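Local atomic coordinates of SM80.1 Vicilin (Solanum melongena, PDB entry 5VF5), a protein that probably serves as a 7S seed storage globulin, a bicupin vicilin whose second cupin domain holds a copper ion. Residues Ile84-Glu89 against Gly105-His110; Ile46-Val51 against Leu125-Asn130; Asp29-Pro34 against Val53-Pro58. All coordinates share one frame; numbering follows the deposited sequence. Where two conformers were deposited one is given.

Contact 1: residues Ile84-Glu89 against Gly105-His110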
ATOM      1  N   ILE A  84       2.094  -7.302 -19.006  1.00 12.10           N
ATOM      2  CA  ILE A  84       3.471  -6.914 -18.785  1.00 13.25           C
ATOM      3  C   ILE A  84       4.286  -7.310 -20.020  1.00 12.99           C
ATOM      4  O   ILE A  84       4.344  -8.492 -20.380  1.00 15.69           O
ATOM      5  CB  ILE A  84       4.046  -7.601 -17.542  1.00 15.71           C
ATOM      6  CG1 ILE A  84       3.106  -7.436 -16.367  1.00 17.18           C
ATOM      7  CG2 ILE A  84       5.446  -7.090 -17.259  1.00 16.44           C
ATOM      8  CD1 ILE A  84       3.452  -8.245 -15.140  1.00 20.40           C
ATOM      9  N   ALA A  85       4.924  -6.353 -20.646  1.00 13.36           N
ATOM     10  CA  ALA A  85       5.721  -6.514 -21.855  1.00 13.49           C
ATOM     11  C   ALA A  85       7.194  -6.282 -21.528  1.00 17.19           C
ATOM     12  O   ALA A  85       7.590  -5.200 -21.160  1.00 25.49           O
ATOM     13  CB  ALA A  85       5.260  -5.593 -22.945  1.00 17.08           C
ATOM     14  N   GLU A  86       7.999  -7.302 -21.581  1.00 15.49           N
ATOM     15  CA  GLU A  86       9.428  -7.156 -21.434  1.00 16.72           C
ATOM     16  C   GLU A  86      10.048  -7.303 -22.821  1.00 15.50           C
ATOM     17  O   GLU A  86       9.339  -7.440 -23.815  1.00 18.38           O
ATOM     18  CB  GLU A  86       9.960  -8.153 -20.391  1.00 22.41           C
ATOM     19  CG  GLU A  86       9.882  -7.473 -18.997  1.00 30.60           C
ATOM     20  CD  GLU A  86       9.668  -8.339 -17.784  1.00 42.88           C
ATOM     21  OE1 GLU A  86       9.079  -9.450 -17.880  1.00 48.96           O
ATOM     22  OE2 GLU A  86      10.078  -7.858 -16.690  1.00 41.59           O
ATOM     23  N   GLN A  87      11.347  -7.179 -22.917  1.00 15.95           N
ATOM     24  CA  GLN A  87      12.035  -7.309 -24.206  1.00 15.42           C
ATOM     25  C   GLN A  87      11.810  -8.683 -24.832  1.00 16.57           C
ATOM     26  O   GLN A  87      11.730  -8.805 -26.049  1.00 22.17           O
ATOM     27  CB  GLN A  87      13.520  -7.060 -23.985  1.00 14.47           C
ATOM     28  CG  GLN A  87      14.456  -7.223 -25.175  1.00 14.13           C
ATOM     29  CD  GLN A  87      14.172  -6.277 -26.330  1.00 13.56           C
ATOM     30  OE1 GLN A  87      13.526  -5.230 -26.155  1.00 14.96           O
ATOM     31  NE2 GLN A  87      14.688  -6.626 -27.513  1.00 15.60           N
ATOM     32  N   ASP A  88      11.756  -9.693 -23.995  1.00 19.42           N
ATOM     33  CA  ASP A  88      11.747 -11.081 -24.467  1.00 25.69           C
ATOM     34  C   ASP A  88      10.646 -11.979 -23.878  1.00 28.36           C
ATOM     35  O   ASP A  88      10.748 -13.208 -23.955  1.00 28.64           O
ATOM     36  CB  ASP A  88      13.119 -11.688 -24.168  1.00 30.76           C
ATOM     37  CG  ASP A  88      13.467 -11.645 -22.695  1.00 38.13           C
ATOM     38  OD1 ASP A  88      12.756 -10.956 -21.908  1.00 36.55           O
ATOM     39  OD2 ASP A  88      14.457 -12.299 -22.317  1.00 54.25           O
ATOM     40  N   GLU A  89       9.603 -11.371 -23.322  1.00 21.68           N
ATOM     41  CA  GLU A  89       8.556 -12.134 -22.615  1.00 22.38           C
ATOM     42  C   GLU A  89       7.302 -11.267 -22.457  1.00 20.81           C
ATOM     43  O   GLU A  89       7.390 -10.015 -22.328  1.00 20.06           O
ATOM     44  CB  GLU A  89       9.081 -12.537 -21.236  1.00 27.27           C
ATOM     45  CG  GLU A  89       8.335 -13.670 -20.539  1.00 35.31           C
ATOM     46  CD  GLU A  89       8.874 -13.867 -19.135  1.00 40.39           C
ATOM     47  OE1 GLU A  89      10.068 -13.566 -18.914  1.00 58.45           O
ATOM     48  OE2 GLU A  89       8.128 -14.287 -18.244  1.00 40.23           O
ATOM     49  N   GLY A 105      10.929  -2.942 -11.774  1.00 14.71           N
ATOM     50  CA  GLY A 105      11.120  -1.635 -12.359  1.00 14.01           C
ATOM     51  C   GLY A 105      11.389  -1.740 -13.836  1.00 12.79           C
ATOM     52  O   GLY A 105      12.015  -2.694 -14.298  1.00 13.02           O
ATOM     53  N   GLY A 106      10.858  -0.807 -14.610  1.00 13.91           N
ATOM     54  CA  GLY A 106      11.064  -0.855 -16.044  1.00 15.47           C
ATOM     55  C   GLY A 106      10.221  -1.793 -16.848  1.00 14.76           C
ATOM     56  O   GLY A 106      10.381  -1.909 -18.066  1.00 18.96           O
ATOM     57  N   SER A 107       9.271  -2.460 -16.186  1.00 14.22           N
ATOM     58  CA  SER A 107       8.361  -3.313 -16.904  1.00 14.04           C
ATOM     59  C   SER A 107       7.289  -2.423 -17.542  1.00 12.79           C
ATOM     60  O   SER A 107       6.635  -1.627 -16.863  1.00 13.47           O
ATOM     61  CB  SER A 107       7.698  -4.285 -15.938  1.00 16.37           C
ATOM     62  OG  SER A 107       8.652  -5.167 -15.400  1.00 20.48           O
ATOM     63  N   THR A 108       7.100  -2.576 -18.848  1.00 12.43           N
ATOM     64  CA  THR A 108       6.002  -1.890 -19.561  1.00 11.30           C
ATOM     65  C   THR A 108       4.696  -2.588 -19.290  1.00 11.81           C
ATOM     66  O   THR A 108       4.562  -3.806 -19.577  1.00 13.80           O
ATOM     67  CB  THR A 108       6.278  -1.801 -21.067  1.00 11.55           C
ATOM     68  OG1 THR A 108       7.466  -1.042 -21.284  1.00 12.78           O
ATOM     69  CG2 THR A 108       5.139  -1.169 -21.815  1.00 12.60           C
ATOM     70  N   ILE A 109       3.774  -1.885 -18.683  1.00 10.35           N
ATOM     71  CA  ILE A 109       2.504  -2.441 -18.330  1.00 10.47           C
ATOM     72  C   ILE A 109       1.335  -1.668 -18.931  1.00 10.77           C
ATOM     73  O   ILE A 109       1.421  -0.459 -19.183  1.00 12.20           O
ATOM     74  CB  ILE A 109       2.301  -2.545 -16.818  1.00 11.52           C
ATOM     75  CG1 ILE A 109       2.137  -1.197 -16.160  1.00 13.68           C
ATOM     76  CG2 ILE A 109       3.407  -3.356 -16.159  1.00 13.28           C
ATOM     77  CD1 ILE A 109       1.565  -1.280 -14.765  1.00 18.27           C
ATOM     78  N   HIS A 110       0.233  -2.385 -19.145  1.00 10.63           N
ATOM     79  CA  HIS A 110      -1.053  -1.785 -19.362  1.00 10.30           C
ATOM     80  C   HIS A 110      -2.093  -2.472 -18.514  1.00 10.97           C
ATOM     81  O   HIS A 110      -1.872  -3.638 -18.074  1.00 12.12           O
ATOM     82  CB  HIS A 110      -1.409  -1.656 -20.865  1.00 12.03           C
ATOM     83  CG  HIS A 110      -1.473  -2.936 -21.630  1.00 14.01           C
ATOM     84  ND1 HIS A 110      -2.589  -3.732 -21.616  1.00 17.39           N
ATOM     85  CD2 HIS A 110      -0.620  -3.478 -22.526  1.00 17.30           C
ATOM     86  CE1 HIS A 110      -2.403  -4.741 -22.453  1.00 18.68           C
ATOM     87  NE2 HIS A 110      -1.221  -4.613 -23.023  1.00 17.28           N
TER
HETATM   88  O   HOH W   1       9.168  -3.364 -20.774  1.00 21.01           O
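In the antiparallel beta framework of the first cupin domain of this vicilin, strand 79-85 runs beside strand 108-113; I84 with I109 and A85 with T108 are the last rungs before the two chains diverge. A85 with T108 is the hydrogen-bonded pair. Its amide A85 N gives a nearly straight bond of 2.8 Å to T108 O, the N-H...O angle being 174°, and the same carbonyl oxygen also receives a CA-H...O contact of 3.4 Å from I84 CA. In place of the return bond of an ordinary ladder there is water 1, which accepts from T108 N at 2.9 Å. The water oxygen also lies 2.5 Å from A85 O, an unusually short distance that makes this leg of the bridge less certain. With that reservation, one water stands in for the second direct bond of the last pair. A weak bond from the same water to G106 O extends the bridge into the turn that leads into strand 108-113. G106 itself adopts a positive phi (80°), which its lack of a side chain allows.

On the I84 and I109 face the side chains are apolar and lie side by side, with I84 CG1 4.1 Å from I109 CG2; L103 of strand 100-103 packs against both. The other branch, I84 CG2, stands anti to the backbone N and meets S107 CB at 3.8 Å. Beyond the last rung the E86 carboxylate swings back toward the turn, but its principal partner is R206, which forms a salt bridge with OE2. S107 OG, in turn, is hydrogen-bonded to H104 O, and this hydroxyl lies 3.3 Å from E86 OE2.

Contact 2: residues Ile46-Val51 against Leu125-Asn130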
ATOM      1  N   ILE A  46      12.479   6.130   5.339  1.00 12.24           N
ATOM      2  CA  ILE A  46      11.688   5.569   4.255  1.00 12.19           C
ATOM      3  C   ILE A  46      11.654   6.473   3.027  1.00 12.00           C
ATOM      4  O   ILE A  46      10.765   6.327   2.190  1.00 11.65           O
ATOM      5  CB  ILE A  46      10.276   5.168   4.725  1.00 13.33           C
ATOM      6  CG1 ILE A  46       9.430   6.371   5.161  1.00 12.60           C
ATOM      7  CG2 ILE A  46      10.385   4.111   5.799  1.00 13.50           C
ATOM      8  CD1 ILE A  46       7.958   6.016   5.383  1.00 13.55           C
ATOM      9  N   GLU A  47      12.636   7.369   2.910  1.00 11.83           N
ATOM     10  CA  GLU A  47      12.645   8.381   1.833  0.70 12.82           C
ATOM     11  C   GLU A  47      12.535   7.837   0.387  1.00 12.08           C
ATOM     12  O   GLU A  47      12.042   8.488  -0.516  1.00 13.58           O
ATOM     13  CB  GLU A  47      13.905   9.268   1.913  0.70 15.38           C
ATOM     14  CG  GLU A  47      14.016  10.339   0.837  0.70 17.06           C
ATOM     15  CD  GLU A  47      15.314  11.142   0.872  0.70 21.11           C
ATOM     16  OE1 GLU A  47      16.330  10.649   1.415  0.70 23.45           O
ATOM     17  OE2 GLU A  47      15.335  12.278   0.308  0.70 22.91           O
ATOM     18  N   LYS A  48      13.048   6.597   0.221  1.00 10.20           N
ATOM     19  CA  LYS A  48      13.059   6.031  -1.139  1.00 11.44           C
ATOM     20  C   LYS A  48      11.706   5.502  -1.594  1.00  9.53           C
ATOM     21  O   LYS A  48      11.529   5.180  -2.800  1.00 11.54           O
ATOM     22  CB  LYS A  48      14.148   4.985  -1.321  1.00 11.62           C
ATOM     23  CG  LYS A  48      15.558   5.547  -1.299  1.00 15.55           C
ATOM     24  CD  LYS A  48      16.599   4.467  -1.532  1.00 19.11           C
ATOM     25  CE  LYS A  48      17.988   5.059  -1.624  1.00 24.91           C
ATOM     26  NZ  LYS A  48      18.980   3.986  -1.853  1.00 30.34           N
ATOM     27  N   PHE A  49      10.758   5.391  -0.654  1.00  9.43           N
ATOM     28  CA  PHE A  49       9.502   4.729  -0.944  1.00  9.80           C
ATOM     29  C   PHE A  49       8.391   5.738  -1.235  1.00  9.88           C
ATOM     30  O   PHE A  49       8.345   6.835  -0.659  1.00 11.44           O
ATOM     31  CB  PHE A  49       9.099   3.817   0.188  1.00 10.59           C
ATOM     32  CG  PHE A  49       9.952   2.586   0.320  1.00 10.94           C
ATOM     33  CD1 PHE A  49       9.659   1.461  -0.396  1.00 12.46           C
ATOM     34  CD2 PHE A  49      11.084   2.604   1.115  1.00 11.25           C
ATOM     35  CE1 PHE A  49      10.454   0.337  -0.308  1.00 14.05           C
ATOM     36  CE2 PHE A  49      11.893   1.477   1.201  1.00 13.82           C
ATOM     37  CZ  PHE A  49      11.553   0.348   0.516  1.00 13.89           C
ATOM     38  N   ARG A  50       7.511   5.380  -2.156  1.00 10.22           N
ATOM     39  CA  ARG A  50       6.319   6.163  -2.436  1.00 10.82           C
ATOM     40  C   ARG A  50       5.123   5.254  -2.391  1.00 10.37           C
ATOM     41  O   ARG A  50       5.224   4.074  -2.820  1.00 11.18           O
ATOM     42  CB  ARG A  50       6.417   6.825  -3.789  1.00 10.42           C
ATOM     43  CG  ARG A  50       7.589   7.785  -3.972  1.00 10.83           C
ATOM     44  CD  ARG A  50       7.487   9.048  -3.136  1.00 10.47           C
ATOM     45  NE  ARG A  50       6.484   9.964  -3.653  1.00 10.48           N
ATOM     46  CZ  ARG A  50       6.660  10.802  -4.676  1.00 11.13           C
ATOM     47  NH1 ARG A  50       7.822  10.832  -5.335  1.00 13.02           N
ATOM     48  NH2 ARG A  50       5.669  11.612  -5.049  1.00 12.87           N
ATOM     49  N   VAL A  51       3.959   5.791  -2.036  1.00  9.69           N
ATOM     50  CA  VAL A  51       2.718   5.069  -2.189  1.00  9.42           C
ATOM     51  C   VAL A  51       1.786   5.794  -3.102  1.00  9.78           C
ATOM     52  O   VAL A  51       1.788   7.037  -3.152  1.00  9.59           O
ATOM     53  CB  VAL A  51       2.009   4.660  -0.864  1.00 11.31           C
ATOM     54  CG1 VAL A  51       2.841   3.654  -0.087  1.00 12.49           C
ATOM     55  CG2 VAL A  51       1.642   5.841  -0.026  1.00 11.97           C
ATOM     56  N   LEU A 125       3.043   0.295  -3.707  1.00  9.69           N
ATOM     57  CA  LEU A 125       4.290   0.722  -3.073  1.00  9.31           C
ATOM     58  C   LEU A 125       5.346   0.756  -4.172  1.00 10.68           C
ATOM     59  O   LEU A 125       5.442  -0.239  -4.930  1.00 11.50           O
ATOM     60  CB  LEU A 125       4.725  -0.318  -2.042  1.00 10.60           C
ATOM     61  CG  LEU A 125       6.013   0.023  -1.292  1.00 11.96           C
ATOM     62  CD1 LEU A 125       5.848   1.235  -0.369  1.00 11.67           C
ATOM     63  CD2 LEU A 125       6.557  -1.188  -0.532  1.00 13.66           C
ATOM     64  N   ALA A 126       6.140   1.827  -4.283  1.00 10.05           N
ATOM     65  CA  ALA A 126       7.268   1.820  -5.201  1.00 10.65           C
ATOM     66  C   ALA A 126       8.509   2.295  -4.477  1.00 10.03           C
ATOM     67  O   ALA A 126       8.434   3.102  -3.560  1.00 12.05           O
ATOM     68  CB  ALA A 126       6.994   2.668  -6.431  1.00 13.04           C
ATOM     69  N   LYS A 127       9.655   1.764  -4.888  1.00 10.66           N
ATOM     70  CA  LYS A 127      10.922   2.209  -4.373  1.00 10.42           C
ATOM     71  C   LYS A 127      11.770   2.791  -5.506  1.00  9.69           C
ATOM     72  O   LYS A 127      11.925   2.152  -6.565  1.00 11.71           O
ATOM     73  CB  LYS A 127      11.704   1.025  -3.731  1.00 11.98           C
ATOM     74  CG  LYS A 127      12.929   1.484  -2.989  1.00 14.09           C
ATOM     75  CD  LYS A 127      13.765   0.343  -2.487  1.00 15.54           C
ATOM     76  CE  LYS A 127      14.992   0.893  -1.768  1.00 19.24           C
ATOM     77  NZ  LYS A 127      15.893  -0.199  -1.318  1.00 24.52           N
ATOM     78  N   SER A 128      12.335   3.967  -5.278  1.00 10.63           N
ATOM     79  CA  SER A 128      13.176   4.601  -6.282  1.00 10.56           C
ATOM     80  C   SER A 128      14.457   3.828  -6.536  1.00 12.32           C
ATOM     81  O   SER A 128      14.972   3.154  -5.660  1.00 13.24           O
ATOM     82  CB  SER A 128      13.478   6.016  -5.875  1.00 11.02           C
ATOM     83  OG  SER A 128      14.183   6.068  -4.645  1.00 12.00           O
ATOM     84  N   VAL A 129      14.941   3.978  -7.775  1.00 11.69           N
ATOM     85  CA  VAL A 129      16.315   3.587  -8.134  1.00 14.52           C
ATOM     86  C   VAL A 129      17.145   4.728  -8.656  1.00 13.48           C
ATOM     87  O   VAL A 129      18.350   4.556  -8.793  1.00 15.98           O
ATOM     88  CB  VAL A 129      16.335   2.425  -9.125  1.00 16.98           C
ATOM     89  CG1 VAL A 129      15.547   1.220  -8.602  1.00 20.90           C
ATOM     90  CG2 VAL A 129      15.813   2.815 -10.492  1.00 16.04           C
ATOM     91  N   ASN A 130      16.535   5.886  -8.943  1.00 12.33           N
ATOM     92  CA  ASN A 130      17.228   7.097  -9.346  1.00 13.08           C
ATOM     93  C   ASN A 130      17.396   8.008  -8.142  1.00 12.57           C
ATOM     94  O   ASN A 130      17.854   7.509  -7.115  1.00 14.61           O
ATOM     95  CB  ASN A 130      16.573   7.732 -10.576  1.00 12.21           C
ATOM     96  CG  ASN A 130      16.732   6.879 -11.824  1.00 11.53           C
ATOM     97  OD1 ASN A 130      17.831   6.345 -12.067  1.00 14.25           O
ATOM     98  ND2 ASN A 130      15.680   6.801 -12.661  1.00 11.14           N
TER
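With F49 CG anti to its own carbonyl carbon (chi1 -71°) and K127 CG anti to the backbone N (chi1 -171°), the ring and the lysine chain meet on one face of an antiparallel cupin sheet, where strands 49-56 and 120-128 are neighbours. The two residues form a non-hydrogen-bonded pair, and V51 with L125 is a second such pair on the same face. K127 CG lies over one face of the F49 ring in a CH-pi contact, 4.0 Å from the centroid and offset toward the rim; K127 CD is 3.7 Å from F49 CZ. L125 CD1 approaches the same ring obliquely, 3.8 Å from F49 CD1, and also touches V51 CG1. F342 and I344 of strand 337-344 pack against this apolar patch, which therefore joins the two cupin domains.

Between these rungs, R50 and A126 make the hydrogen-bonded pair: R50 N to A126 O and A126 N to R50 O, each 2.8 Å. A type I turn, I46 to F49, runs into the strand; K48 O within it accepts from S128 N, adding a third backbone bond. The R50 guanidinium leads away from A126 to the carbonyls of L33 and G133. At the outer end two lysine chains cross, K48 CD against K127 CE, and the like-charged K48 NZ and K127 NZ remain 5.2 Å apart.

Contact 3: residues Asp29-Pro34 against Val53-Pro58; sequences DFRILP and VIELEP
A three-residue salt-bridge network lies across two antiparallel strands of the first cupin domain, 28-32 and 49-56. D29, R31 and E55 share one face of the sheet, and the D29 side chain lies about 4 Å from a sodium ion whose site includes A25 and G28. R31 grips the E55 carboxylate end-on with two nitrogens, NH1 to OE2 at 2.6 Å and NH2 to OE1 at 3.0 Å. Both oxygens are met from above the carboxylate plane, and the guanidinium and carboxylate planes stand 84° apart. R31 CG sits between its backbone N and carbonyl carbon (chi1 52°), and the chain then runs extended to NE, the guanidinium ending at E55.

R31 NH2 also donates to D29 OD2 at 3.0 Å, on the anti side of that carboxylate. One arginine thus bridges two acids whose oxygens D29 OD2 and E55 OE1 are 4.9 Å apart, which would be expected to ease their mutual repulsion. The other D29 oxygen, OD1, is held by S21 OG.

Beneath the network the backbone ladder is regular, with paired bonds between D29 and E55 and between R31 and V53. F30 and I54 form the intervening non-hydrogen-bonded pair and point to the other face of the sheet, where L111 and V124 pack against I54. There the two side chains cross, I54 CG1 touching F30 CD1 at 3.7 Å.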
ATOM      1  N   ASP A  29      -7.837   7.282 -12.489  1.00 13.01           N
ATOM      2  CA  ASP A  29      -6.862   8.179 -11.909  1.00 13.73           C
ATOM      3  C   ASP A  29      -5.646   7.400 -11.442  1.00 12.52           C
ATOM      4  O   ASP A  29      -5.716   6.203 -11.154  1.00 15.88           O
ATOM      5  CB  ASP A  29      -7.475   8.939 -10.745  1.00 14.28           C
ATOM      6  CG  ASP A  29      -6.671  10.208 -10.363  1.00 18.20           C
ATOM      7  OD1 ASP A  29      -5.884  10.782 -11.173  1.00 20.24           O
ATOM      8  OD2 ASP A  29      -6.862  10.628  -9.226  1.00 24.95           O
ATOM      9  N   PHE A  30      -4.541   8.100 -11.374  1.00 12.51           N
ATOM     10  CA  PHE A  30      -3.310   7.631 -10.755  1.00 12.60           C
ATOM     11  C   PHE A  30      -2.848   8.772  -9.890  1.00 12.10           C
ATOM     12  O   PHE A  30      -2.525   9.850 -10.437  1.00 13.40           O
ATOM     13  CB  PHE A  30      -2.244   7.305 -11.804  1.00 14.93           C
ATOM     14  CG  PHE A  30      -0.888   6.984 -11.224  1.00 20.54           C
ATOM     15  CD1 PHE A  30      -0.749   6.077 -10.199  1.00 21.01           C
ATOM     16  CD2 PHE A  30       0.251   7.647 -11.687  1.00 26.33           C
ATOM     17  CE1 PHE A  30       0.503   5.760  -9.688  1.00 27.52           C
ATOM     18  CE2 PHE A  30       1.496   7.366 -11.164  1.00 33.05           C
ATOM     19  CZ  PHE A  30       1.618   6.427 -10.142  1.00 31.99           C
ATOM     20  N   ARG A  31      -2.827   8.565  -8.575  1.00 10.76           N
ATOM     21  CA  ARG A  31      -2.429   9.605  -7.657  1.00 11.68           C
ATOM     22  C   ARG A  31      -1.405   9.108  -6.705  1.00 11.25           C
ATOM     23  O   ARG A  31      -1.477   7.967  -6.255  1.00 11.11           O
ATOM     24  CB  ARG A  31      -3.593  10.233  -6.940  1.00 15.03           C
ATOM     25  CG  ARG A  31      -4.554   9.376  -6.240  1.00 16.24           C
ATOM     26  CD  ARG A  31      -5.774  10.278  -5.938  1.00 22.72           C
ATOM     27  NE  ARG A  31      -6.710   9.460  -5.261  1.00 25.12           N
ATOM     28  CZ  ARG A  31      -7.665   8.755  -5.823  1.00 23.48           C
ATOM     29  NH1 ARG A  31      -8.419   8.018  -5.045  1.00 26.33           N
ATOM     30  NH2 ARG A  31      -7.923   8.833  -7.137  1.00 24.23           N
ATOM     31  N   ILE A  32      -0.437   9.941  -6.390  1.00 10.93           N
ATOM     32  CA  ILE A  32       0.726   9.549  -5.636  1.00 11.37           C
ATOM     33  C   ILE A  32       0.932  10.512  -4.483  1.00 10.87           C
ATOM     34  O   ILE A  32       0.783  11.733  -4.585  1.00 12.05           O
ATOM     35  CB  ILE A  32       1.970   9.471  -6.530  1.00 12.94           C
ATOM     36  CG1 ILE A  32       3.196   8.891  -5.816  1.00 12.73           C
ATOM     37  CG2 ILE A  32       2.282  10.773  -7.196  1.00 13.76           C
ATOM     38  CD1 ILE A  32       4.324   8.511  -6.790  1.00 15.41           C
ATOM     39  N   LEU A  33       1.250   9.952  -3.331  1.00  9.96           N
ATOM     40  CA  LEU A  33       1.553  10.767  -2.157  1.00 11.18           C
ATOM     41  C   LEU A  33       2.911  11.438  -2.377  1.00 10.88           C
ATOM     42  O   LEU A  33       3.781  10.858  -3.034  1.00 11.87           O
ATOM     43  CB  LEU A  33       1.607   9.856  -0.946  1.00 13.21           C
ATOM     44  CG  LEU A  33       1.439  10.401   0.412  1.00 19.56           C
ATOM     45  CD1 LEU A  33       0.115  11.197   0.566  1.00 16.98           C
ATOM     46  CD2 LEU A  33       1.469   9.241   1.397  1.00 20.45           C
ATOM     47  N   PRO A  34       3.117  12.659  -1.837  1.00 11.98           N
ATOM     48  CA  PRO A  34       4.450  13.227  -1.889  1.00 11.95           C
ATOM     49  C   PRO A  34       5.519  12.367  -1.226  1.00 11.46           C
ATOM     50  O   PRO A  34       5.184  11.471  -0.430  1.00 12.28           O
ATOM     51  CB  PRO A  34       4.293  14.568  -1.177  1.00 15.93           C
ATOM     52  CG  PRO A  34       2.844  14.894  -1.336  1.00 20.24           C
ATOM     53  CD  PRO A  34       2.143  13.560  -1.218  1.00 14.99           C
ATOM     54  N   VAL A  53      -2.171   5.260  -5.610  1.00 10.43           N
ATOM     55  CA  VAL A  53      -3.408   4.562  -5.904  1.00 11.37           C
ATOM     56  C   VAL A  53      -3.667   4.660  -7.411  1.00 10.29           C
ATOM     57  O   VAL A  53      -3.441   5.702  -8.001  1.00 12.12           O
ATOM     58  CB  VAL A  53      -4.625   5.086  -5.082  0.50 12.79           C
ATOM     59  CG1 VAL A  53      -5.940   4.465  -5.549  0.50 14.44           C
ATOM     60  CG2 VAL A  53      -4.434   4.807  -3.604  0.50 14.46           C
ATOM     61  N   ILE A  54      -4.059   3.525  -8.012  1.00 10.02           N
ATOM     62  CA  ILE A  54      -4.566   3.472  -9.367  1.00 10.82           C
ATOM     63  C   ILE A  54      -6.028   3.086  -9.282  1.00 12.32           C
ATOM     64  O   ILE A  54      -6.370   2.079  -8.657  1.00 12.99           O
ATOM     65  CB  ILE A  54      -3.814   2.426 -10.225  1.00 12.84           C
ATOM     66  CG1 ILE A  54      -2.310   2.717 -10.235  1.00 15.77           C
ATOM     67  CG2 ILE A  54      -4.418   2.404 -11.629  1.00 16.86           C
ATOM     68  CD1 ILE A  54      -1.456   1.638 -10.865  1.00 18.92           C
ATOM     69  N   GLU A  55      -6.881   3.843  -9.961  1.00 12.30           N
ATOM     70  CA  GLU A  55      -8.313   3.598 -10.044  1.00 13.05           C
ATOM     71  C   GLU A  55      -8.702   3.527 -11.508  1.00 13.00           C
ATOM     72  O   GLU A  55      -8.343   4.420 -12.283  1.00 14.05           O
ATOM     73  CB  GLU A  55      -9.078   4.773  -9.457  1.00 17.83           C
ATOM     74  CG  GLU A  55      -8.863   4.992  -8.013  1.00 23.57           C
ATOM     75  CD  GLU A  55      -9.698   6.143  -7.470  1.00 29.86           C
ATOM     76  OE1 GLU A  55     -10.133   7.057  -8.231  1.00 30.78           O
ATOM     77  OE2 GLU A  55      -9.853   6.163  -6.244  1.00 34.19           O
ATOM     78  N   LEU A  56      -9.355   2.439 -11.907  1.00 11.78           N
ATOM     79  CA  LEU A  56      -9.894   2.308 -13.262  1.00 12.16           C
ATOM     80  C   LEU A  56     -11.422   2.205 -13.130  1.00 12.45           C
ATOM     81  O   LEU A  56     -11.940   1.307 -12.465  1.00 13.44           O
ATOM     82  CB  LEU A  56      -9.336   1.074 -14.006  1.00 13.95           C
ATOM     83  CG  LEU A  56      -8.121   1.337 -14.908  1.00 15.60           C
ATOM     84  CD1 LEU A  56      -6.932   1.763 -14.088  1.00 16.81           C
ATOM     85  CD2 LEU A  56      -7.782   0.135 -15.783  1.00 15.60           C
ATOM     86  N   GLU A  57     -12.116   3.067 -13.848  1.00 12.43           N
ATOM     87  CA  GLU A  57     -13.565   2.914 -14.016  1.00 13.31           C
ATOM     88  C   GLU A  57     -13.889   1.631 -14.763  1.00 14.70           C
ATOM     89  O   GLU A  57     -13.034   1.038 -15.414  1.00 13.45           O
ATOM     90  CB  GLU A  57     -14.090   4.107 -14.809  1.00 13.53           C
ATOM     91  CG  GLU A  57     -14.006   5.469 -14.103  1.00 14.80           C
ATOM     92  CD  GLU A  57     -15.023   5.699 -13.014  1.00 22.36           C
ATOM     93  OE1 GLU A  57     -15.859   4.815 -12.759  1.00 24.71           O
ATOM     94  OE2 GLU A  57     -14.966   6.794 -12.411  1.00 27.50           O
ATOM     95  N   PRO A  58     -15.142   1.173 -14.664  1.00 15.64           N
ATOM     96  CA  PRO A  58     -15.530   0.040 -15.503  1.00 15.22           C
ATOM     97  C   PRO A  58     -15.200   0.260 -16.994  1.00 15.96           C
ATOM     98  O   PRO A  58     -15.218   1.383 -17.489  1.00 16.98           O
ATOM     99  CB  PRO A  58     -17.052  -0.033 -15.314  1.00 19.98           C
ATOM    100  CG  PRO A  58     -17.385   0.873 -14.246  1.00 21.30           C
ATOM    101  CD  PRO A  58     -16.233   1.669 -13.824  1.00 17.27           C
TER

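From the N terminus, strand 28-32 comes first, and contact 3 closes when strand 49-56 returns beside it. The start of that second strand also opens contact 2, whose partner, strand 120-128, arrives some seventy residues later; the segments of contacts 3 and 2 therefore alternate and the loops cross. Contact 1 closes a shorter loop that carries strands 90-96 and 100-103, nested inside the loop of contact 2. Contacts 2 and 3 share one sheet, with strand 49-56 between its two neighbours, and touch where V51 O meets L33 N. Contact 1 belongs to another sheet, its centre about 20 Å from the centre of either of the others.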